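Local atomic coordinates of porin B (Pseudomonas putida, PDB entry 4GEY), a protein that probably lets glucose and related sugars pass through the outer membrane as a carbohydrate-selective beta-barrel channel. Residues A[284-288]-A[321-325]; A[288-294]-A[314-320]; A[325-331]-A[352-358]. The protein carries 2 engineered substitutions. One frame throughout, in Å; residues are numbered along the deposited sequence.

Contact 1. Residues A[284-288]-A[321-325]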
# COMPACT_ATOMS: atom_id res chain seq x y z
N SER A 284 24.93 13.15 4.02
CA SER A 284 24.41 11.79 4.06
C SER A 284 24.21 11.36 5.52
O SER A 284 25.02 11.68 6.39
CB SER A 284 25.36 10.85 3.32
OG SER A 284 24.81 9.56 3.21
N HIS A 285 23.11 10.66 5.78
CA HIS A 285 22.83 10.13 7.11
C HIS A 285 22.89 8.61 7.03
O HIS A 285 22.56 8.01 6.00
CB HIS A 285 21.45 10.57 7.61
CG HIS A 285 21.28 12.06 7.67
ND1 HIS A 285 21.54 12.79 8.81
CD2 HIS A 285 20.88 12.95 6.73
CE1 HIS A 285 21.31 14.07 8.57
NE2 HIS A 285 20.92 14.20 7.31
N SER A 286 23.32 7.98 8.11
CA SER A 286 23.51 6.54 8.10
C SER A 286 22.21 5.74 8.23
O SER A 286 22.23 4.51 8.18
CB SER A 286 24.52 6.14 9.18
OG SER A 286 24.03 6.46 10.46
N SER A 287 21.08 6.44 8.36
CA SER A 287 19.80 5.76 8.53
C SER A 287 18.57 6.62 8.23
O SER A 287 18.66 7.85 8.07
CB SER A 287 19.68 5.24 9.97
OG SER A 287 19.26 6.28 10.86
N LYS A 288 17.42 5.95 8.17
CA LYS A 288 16.10 6.60 8.19
C LYS A 288 15.33 5.92 9.31
O LYS A 288 15.72 4.83 9.74
CB LYS A 288 15.37 6.39 6.86
CG LYS A 288 16.14 6.84 5.63
CD LYS A 288 15.33 6.67 4.36
CE LYS A 288 14.77 7.99 3.85
NZ LYS A 288 13.45 8.34 4.45
N LYS A 321 12.53 13.99 9.78
CA LYS A 321 12.64 15.28 9.11
C LYS A 321 13.93 15.42 8.31
O LYS A 321 13.99 16.20 7.37
CB LYS A 321 12.57 16.44 10.12
CG LYS A 321 11.23 16.62 10.85
CD LYS A 321 10.13 17.24 9.96
CE LYS A 321 9.38 18.40 10.66
NZ LYS A 321 8.68 18.05 11.93
N ALA A 322 14.96 14.68 8.69
CA ALA A 322 16.25 14.80 8.01
C ALA A 322 16.17 14.42 6.53
O ALA A 322 16.64 15.19 5.68
CB ALA A 322 17.33 13.99 8.73
N THR A 323 15.57 13.27 6.24
CA THR A 323 15.71 12.65 4.91
C THR A 323 14.42 12.38 4.12
O THR A 323 14.46 12.19 2.91
CB THR A 323 16.48 11.33 5.02
OG1 THR A 323 15.68 10.36 5.73
CG2 THR A 323 17.80 11.53 5.75
N ASN A 324 13.28 12.36 4.80
CA ASN A 324 12.02 11.95 4.20
C ASN A 324 11.20 13.10 3.62
O ASN A 324 10.97 14.10 4.30
CB ASN A 324 11.20 11.22 5.25
CG ASN A 324 10.43 10.05 4.68
OD1 ASN A 324 11.03 9.02 4.34
ND2 ASN A 324 9.11 10.20 4.56
N VAL A 325 10.76 12.97 2.37
CA VAL A 325 10.02 14.04 1.70
C VAL A 325 8.67 14.27 2.36
O VAL A 325 8.32 15.41 2.70
CB VAL A 325 9.78 13.75 0.20
CG1 VAL A 325 8.94 14.84 -0.41
CG2 VAL A 325 11.09 13.62 -0.55
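The imidazole ring of His285 packs one face against the methyl group of Ala322: Ala322 CB stands 4.0 Å from the centroid of the His285 ring, 18° off its normal, a CH-pi contact. Thr323 meets the same ring obliquely, with Thr323 CG2 3.5 Å from His285 CD2. The ring's polar edge is held elsewhere, since His285 NE2 bonds to Asp265. Between His285 and Lys288 the strand is interrupted: Ser286 takes a turn conformation, and the backbone then resumes extended geometry. Beyond the turn, Lys288 again points its CA-to-CB bond toward the loop. Its aliphatic portion passes Thr323, with Lys288 CE 3.2 Å from Thr323 OG1, and its amine reaches beyond to Asn324, where Lys288 NZ and Asn324 OD1 are 2.5 Å apart. Thr323 OG1 is hydrogen-bonded to Asp320 OD1, while Asn324 ND2 bonds to the backbone oxygens of Val326 and Trp178, so these polar groups have partners outside the two segments. No backbone pairing joins the two segments; they are packed through side chains, with the nearest CA atoms, those of Lys288 and Thr323, 6.9 Å apart. Ala263 of strand 263-265 touches both Lys288 and Thr323. Such packing is that of a connecting loop at the rim of a beta-barrel: residues 321-325 link strands 309-319 and 326-337 and fold back onto the interrupted strand 282-298.

Contact 2. Residues A[288-294]-A[314-320]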
# COMPACT_ATOMS: atom_id res chain seq x y z
N LYS A 288 17.42 5.95 8.17
CA LYS A 288 16.10 6.60 8.19
C LYS A 288 15.33 5.92 9.31
O LYS A 288 15.72 4.83 9.74
CB LYS A 288 15.37 6.39 6.86
CG LYS A 288 16.14 6.84 5.63
CD LYS A 288 15.33 6.67 4.36
CE LYS A 288 14.77 7.99 3.85
NZ LYS A 288 13.45 8.34 4.45
N HIS A 289 14.25 6.54 9.78
CA HIS A 289 13.42 5.94 10.83
C HIS A 289 12.05 6.61 10.89
O HIS A 289 11.91 7.75 10.45
CB HIS A 289 14.12 6.05 12.19
CG HIS A 289 14.16 7.44 12.73
ND1 HIS A 289 13.07 8.04 13.32
CD2 HIS A 289 15.14 8.37 12.73
CE1 HIS A 289 13.38 9.28 13.67
NE2 HIS A 289 14.63 9.49 13.33
N GLY A 290 11.06 5.92 11.45
CA GLY A 290 9.74 6.52 11.64
C GLY A 290 8.80 5.65 12.44
O GLY A 290 9.18 4.57 12.87
N TRP A 291 7.57 6.14 12.64
CA TRP A 291 6.56 5.44 13.45
C TRP A 291 5.24 5.37 12.71
O TRP A 291 5.02 6.07 11.72
CB TRP A 291 6.29 6.18 14.75
CG TRP A 291 7.44 6.38 15.67
CD1 TRP A 291 8.41 7.33 15.59
CD2 TRP A 291 7.70 5.64 16.87
NE1 TRP A 291 9.28 7.22 16.64
CE2 TRP A 291 8.87 6.18 17.44
CE3 TRP A 291 7.08 4.56 17.50
CZ2 TRP A 291 9.42 5.68 18.61
CZ3 TRP A 291 7.63 4.06 18.66
CH2 TRP A 291 8.79 4.62 19.21
N TRP A 292 4.33 4.54 13.21
CA TRP A 292 3.03 4.42 12.57
C TRP A 292 1.97 3.91 13.52
O TRP A 292 2.26 3.21 14.50
CB TRP A 292 3.10 3.52 11.34
CG TRP A 292 3.20 2.06 11.64
CD1 TRP A 292 2.19 1.22 12.06
CD2 TRP A 292 4.37 1.24 11.51
NE1 TRP A 292 2.67 -0.06 12.21
CE2 TRP A 292 4.00 -0.07 11.88
CE3 TRP A 292 5.69 1.50 11.13
CZ2 TRP A 292 4.91 -1.13 11.87
CZ3 TRP A 292 6.59 0.45 11.12
CH2 TRP A 292 6.19 -0.85 11.49
N VAL A 293 0.72 4.28 13.22
CA VAL A 293 -0.43 3.76 13.94
C VAL A 293 -1.45 3.33 12.90
O VAL A 293 -1.68 4.03 11.91
CB VAL A 293 -1.09 4.81 14.89
CG1 VAL A 293 -2.38 4.25 15.48
CG2 VAL A 293 -0.15 5.24 16.02
N VAL A 294 -2.03 2.15 13.11
CA VAL A 294 -3.19 1.75 12.34
C VAL A 294 -4.27 1.36 13.30
O VAL A 294 -4.03 0.61 14.24
CB VAL A 294 -2.93 0.56 11.43
CG1 VAL A 294 -4.02 0.48 10.36
CG2 VAL A 294 -1.55 0.67 10.80
N ALA A 314 -8.49 4.53 10.83
CA ALA A 314 -7.54 5.63 10.83
C ALA A 314 -6.11 5.15 10.69
O ALA A 314 -5.75 4.06 11.14
CB ALA A 314 -7.69 6.47 12.08
N ASN A 315 -5.30 5.96 10.04
CA ASN A 315 -3.87 5.71 9.87
C ASN A 315 -3.13 7.01 10.13
O ASN A 315 -3.56 8.09 9.71
CB ASN A 315 -3.57 5.23 8.45
CG ASN A 315 -3.84 3.75 8.26
OD1 ASN A 315 -2.96 2.91 8.42
ND2 ASN A 315 -5.07 3.42 7.86
N PHE A 316 -2.01 6.91 10.83
CA PHE A 316 -1.14 8.04 11.08
C PHE A 316 0.28 7.57 10.82
O PHE A 316 0.62 6.40 11.03
CB PHE A 316 -1.26 8.55 12.52
CG PHE A 316 -2.66 8.92 12.92
CD1 PHE A 316 -3.52 7.97 13.46
CD2 PHE A 316 -3.13 10.21 12.74
CE1 PHE A 316 -4.82 8.31 13.82
CE2 PHE A 316 -4.43 10.56 13.10
CZ PHE A 316 -5.27 9.61 13.64
N THR A 317 1.12 8.48 10.37
CA THR A 317 2.43 8.08 9.94
C THR A 317 3.33 9.27 10.22
O THR A 317 2.90 10.42 10.16
CB THR A 317 2.35 7.68 8.46
OG1 THR A 317 2.86 6.36 8.26
CG2 THR A 317 3.05 8.65 7.61
N VAL A 318 4.57 8.98 10.59
CA VAL A 318 5.53 10.02 10.99
C VAL A 318 6.94 9.60 10.58
O VAL A 318 7.34 8.45 10.84
CB VAL A 318 5.46 10.30 12.52
CG1 VAL A 318 6.81 10.74 13.06
CG2 VAL A 318 4.42 11.37 12.84
N HIS A 319 7.67 10.51 9.94
CA HIS A 319 8.97 10.18 9.34
C HIS A 319 10.07 11.18 9.67
O HIS A 319 9.79 12.34 9.96
CB HIS A 319 8.83 10.07 7.83
CG HIS A 319 7.68 9.23 7.42
ND1 HIS A 319 7.74 7.85 7.41
CD2 HIS A 319 6.41 9.55 7.07
CE1 HIS A 319 6.57 7.36 7.04
NE2 HIS A 319 5.76 8.37 6.82
N ASP A 320 11.32 10.72 9.60
CA ASP A 320 12.43 11.57 10.00
C ASP A 320 12.53 12.82 9.13
O ASP A 320 12.58 12.73 7.90
CB ASP A 320 13.75 10.78 10.08
CG ASP A 320 14.29 10.35 8.72
OD1 ASP A 320 15.06 11.14 8.12
OD2 ASP A 320 13.98 9.21 8.28
O HOH W 1 11.75 7.82 6.93
O HOH W 2 -0.15 3.83 8.94
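Four backbone hydrogen bonds bind the antiparallel strands in two reciprocal pairs: Val293 N to Phe316 O (3.0 Å) with Phe316 N to Val293 O (3.1 Å), and Trp291 N to Val318 O (2.9 Å) with Val318 N to Trp291 O (3.2 Å). Where the second strand ends, a side chain takes over: Asp320 OD2 accepts from His289 N at 3.1 Å, and only a weak bond returns from Asp320 N to His289 O (3.1 Å). The same carboxylate makes a long salt bridge, Lys288 NZ to Asp320 OD2 at 4.0 Å, supplemented by water 1, which accepts from Lys288 NZ (3.1 Å) and donates to Asp320 OD2 (3.0 Å); Asp320 OD1 bonds to Thr323. Asp320 CB sits over the face of the His289 ring, 3.8 Å from its centroid. Gly290 and His319 form a non-hydrogen-bonded pair, 4.4 Å between CA atoms, much like Trp292 with Thr317 (4.5 Å) and Val294 with Asn315 (4.7 Å). An ideal CB on Gly290 would lie just 2.5 Å from Val318 O, leaving no room there for a side chain. Side chains alternate between the two sheet faces. Trp291, Val293, Phe316 and Val318 share one, where Val293 CB meets the edge of the Phe316 ring, 4.2 Å from CD1, and Trp291 touches bound detergent, consistent with the membrane-facing wall. The opposite face carries Trp292, Val294, Asn315, Thr317 and His319. There Trp292, Thr317 and His319 pack on helix 175-178, while strands 248-259 and 326-337 flank this hairpin on its two edges.

Contact 3. Residues A[325-331]-A[352-358]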
# COMPACT_ATOMS: atom_id res chain seq x y z
N VAL A 325 10.76 12.97 2.37
CA VAL A 325 10.02 14.04 1.70
C VAL A 325 8.67 14.27 2.36
O VAL A 325 8.32 15.41 2.70
CB VAL A 325 9.78 13.75 0.20
CG1 VAL A 325 8.94 14.84 -0.41
CG2 VAL A 325 11.09 13.62 -0.55
N VAL A 326 7.90 13.19 2.53
CA VAL A 326 6.70 13.23 3.35
C VAL A 326 7.07 13.28 4.83
O VAL A 326 7.72 12.40 5.37
CB VAL A 326 5.83 12.03 3.13
CG1 VAL A 326 4.61 12.09 4.06
CG2 VAL A 326 5.41 11.96 1.67
N ASP A 327 6.63 14.36 5.47
CA ASP A 327 6.94 14.69 6.86
C ASP A 327 6.14 13.77 7.78
O ASP A 327 6.69 13.10 8.67
CB ASP A 327 6.50 16.14 7.07
CG ASP A 327 7.07 16.75 8.31
OD1 ASP A 327 7.14 16.06 9.35
OD2 ASP A 327 7.44 17.95 8.25
N ASN A 328 4.83 13.77 7.55
CA ASN A 328 3.86 13.07 8.37
C ASN A 328 2.60 12.89 7.53
O ASN A 328 2.42 13.58 6.54
CB ASN A 328 3.56 13.88 9.65
CG ASN A 328 2.83 15.20 9.37
OD1 ASN A 328 1.70 15.22 8.90
ND2 ASN A 328 3.48 16.32 9.70
N TYR A 329 1.74 11.95 7.91
CA TYR A 329 0.51 11.69 7.16
C TYR A 329 -0.61 11.22 8.06
O TYR A 329 -0.38 10.52 9.04
CB TYR A 329 0.79 10.67 6.05
CG TYR A 329 -0.31 9.68 5.75
CD1 TYR A 329 -0.40 8.48 6.44
CD2 TYR A 329 -1.21 9.92 4.72
CE1 TYR A 329 -1.40 7.56 6.14
CE2 TYR A 329 -2.21 9.00 4.41
CZ TYR A 329 -2.30 7.82 5.11
OH TYR A 329 -3.29 6.91 4.82
N GLN A 330 -1.84 11.63 7.75
CA GLN A 330 -2.98 11.20 8.53
C GLN A 330 -4.06 10.72 7.58
O GLN A 330 -4.14 11.15 6.43
CB GLN A 330 -3.54 12.33 9.39
CG GLN A 330 -2.55 12.89 10.40
CD GLN A 330 -1.54 13.82 9.75
OE1 GLN A 330 -1.90 14.63 8.90
NE2 GLN A 330 -0.28 13.70 10.14
N GLN A 331 -4.90 9.82 8.08
CA GLN A 331 -6.01 9.36 7.29
C GLN A 331 -7.12 8.88 8.20
O GLN A 331 -6.88 8.18 9.18
CB GLN A 331 -5.53 8.25 6.36
CG GLN A 331 -6.61 7.48 5.65
CD GLN A 331 -6.48 6.02 5.93
OE1 GLN A 331 -6.70 5.59 7.06
NE2 GLN A 331 -6.09 5.23 4.93
N VAL A 352 -10.64 10.14 4.04
CA VAL A 352 -9.94 11.41 3.82
C VAL A 352 -8.52 11.21 4.30
O VAL A 352 -8.30 10.61 5.35
CB VAL A 352 -10.51 12.57 4.65
CG1 VAL A 352 -10.30 13.90 3.92
CG2 VAL A 352 -11.98 12.36 4.96
N ALA A 353 -7.56 11.70 3.52
CA ALA A 353 -6.16 11.60 3.88
C ALA A 353 -5.49 12.93 3.71
O ALA A 353 -5.83 13.69 2.82
CB ALA A 353 -5.45 10.56 3.04
N ARG A 354 -4.52 13.20 4.58
CA ARG A 354 -3.70 14.40 4.49
C ARG A 354 -2.26 13.94 4.40
O ARG A 354 -1.83 13.09 5.18
CB ARG A 354 -3.91 15.25 5.74
CG ARG A 354 -2.95 16.39 5.89
CD ARG A 354 -3.12 17.09 7.22
NE ARG A 354 -2.11 18.13 7.35
CZ ARG A 354 -0.97 17.99 8.02
NH1 ARG A 354 -0.73 16.85 8.65
NH2 ARG A 354 -0.10 18.98 8.08
N ILE A 355 -1.53 14.47 3.43
CA ILE A 355 -0.13 14.11 3.22
C ILE A 355 0.72 15.37 3.25
O ILE A 355 0.71 16.17 2.31
CB ILE A 355 0.06 13.44 1.86
CG1 ILE A 355 -0.86 12.21 1.76
CG2 ILE A 355 1.51 13.05 1.67
CD1 ILE A 355 -1.09 11.72 0.33
N HIS A 356 1.46 15.55 4.33
CA HIS A 356 2.25 16.77 4.48
C HIS A 356 3.71 16.61 4.05
O HIS A 356 4.35 15.60 4.36
CB HIS A 356 2.17 17.28 5.92
CG HIS A 356 2.98 18.51 6.17
ND1 HIS A 356 4.22 18.48 6.78
CD2 HIS A 356 2.74 19.80 5.87
CE1 HIS A 356 4.69 19.70 6.86
NE2 HIS A 356 3.82 20.53 6.31
N VAL A 357 4.23 17.61 3.33
CA VAL A 357 5.61 17.60 2.88
C VAL A 357 6.53 18.37 3.81
O VAL A 357 6.27 19.54 4.12
CB VAL A 357 5.78 18.20 1.47
CG1 VAL A 357 7.21 18.02 1.00
CG2 VAL A 357 4.80 17.59 0.48
N ASN A 358 7.59 17.69 4.24
CA ASN A 358 8.73 18.26 4.95
C ASN A 358 9.06 19.67 4.48
O ASN A 358 9.46 19.87 3.34
CB ASN A 358 9.93 17.35 4.68
CG ASN A 358 11.11 17.66 5.54
OD1 ASN A 358 11.41 18.82 5.81
ND2 ASN A 358 11.82 16.62 5.96
O HOH W 3 2.25 19.57 9.58
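Tyr329, Ile355 and Ala353 form the apolar centre. Tyr329 CD2 lies 3.8 Å from Ile355 CG1, which sits at the ring edge, and Tyr329 CE2 is 3.8 Å from Ala353 CB. Val326 CG1 extends the patch to Ile355 CG2 (4.0 Å), and Trp178 of helix 175-178 touches Val326, Tyr329 and Ile355. Alongside, Gln330 and Arg354 exchange backbone bonds, Gln330 N to Arg354 O (3.0 Å) and Arg354 N to Gln330 O (2.8 Å). On the other face Arg354 NH1 donates to Gln330 OE1 (2.5 Å) and weakly to Asn328 OD1 (2.9 Å), which Gln330 NE2 also reaches (2.8 Å). Further on, Asp327 N bonds to His356 O (2.8 Å) and His356 N to Asn328 O (3.1 Å); with Asp327 in a helical backbone conformation, two residues stand opposite one. Asn358 N bonds to Val325 O (2.8 Å), and Asn358 is the N-cap of helix 359-372, its OD1 accepting from Asp360 N. This is an antiparallel barrel hairpin with a classic beta bulge near its open end.

Contacts 2 and 3 are successive pairings in one barrel wall, their centres about 10 Å apart, and are sewn together by probable hydrogen bonds from Gln331 N to Asn315 O (2.7 Å) and from Thr317 N to Tyr329 O (2.9 Å). Contact 1 lies at the wall's end, its centre about 14 Å from contact 2's and about 16 Å from contact 3's. It shares Lys288 with contact 2, which is nested inside its loop, and Val325 with contact 3, where Asn358 ND2 probably bonds to Lys321 O (2.6 Å) and Asn324 O (3.1 Å). The bound glucose lies about 13 Å from the Asn315 side chain, so contact 2 does not touch it; no contact supplies a pocket residue.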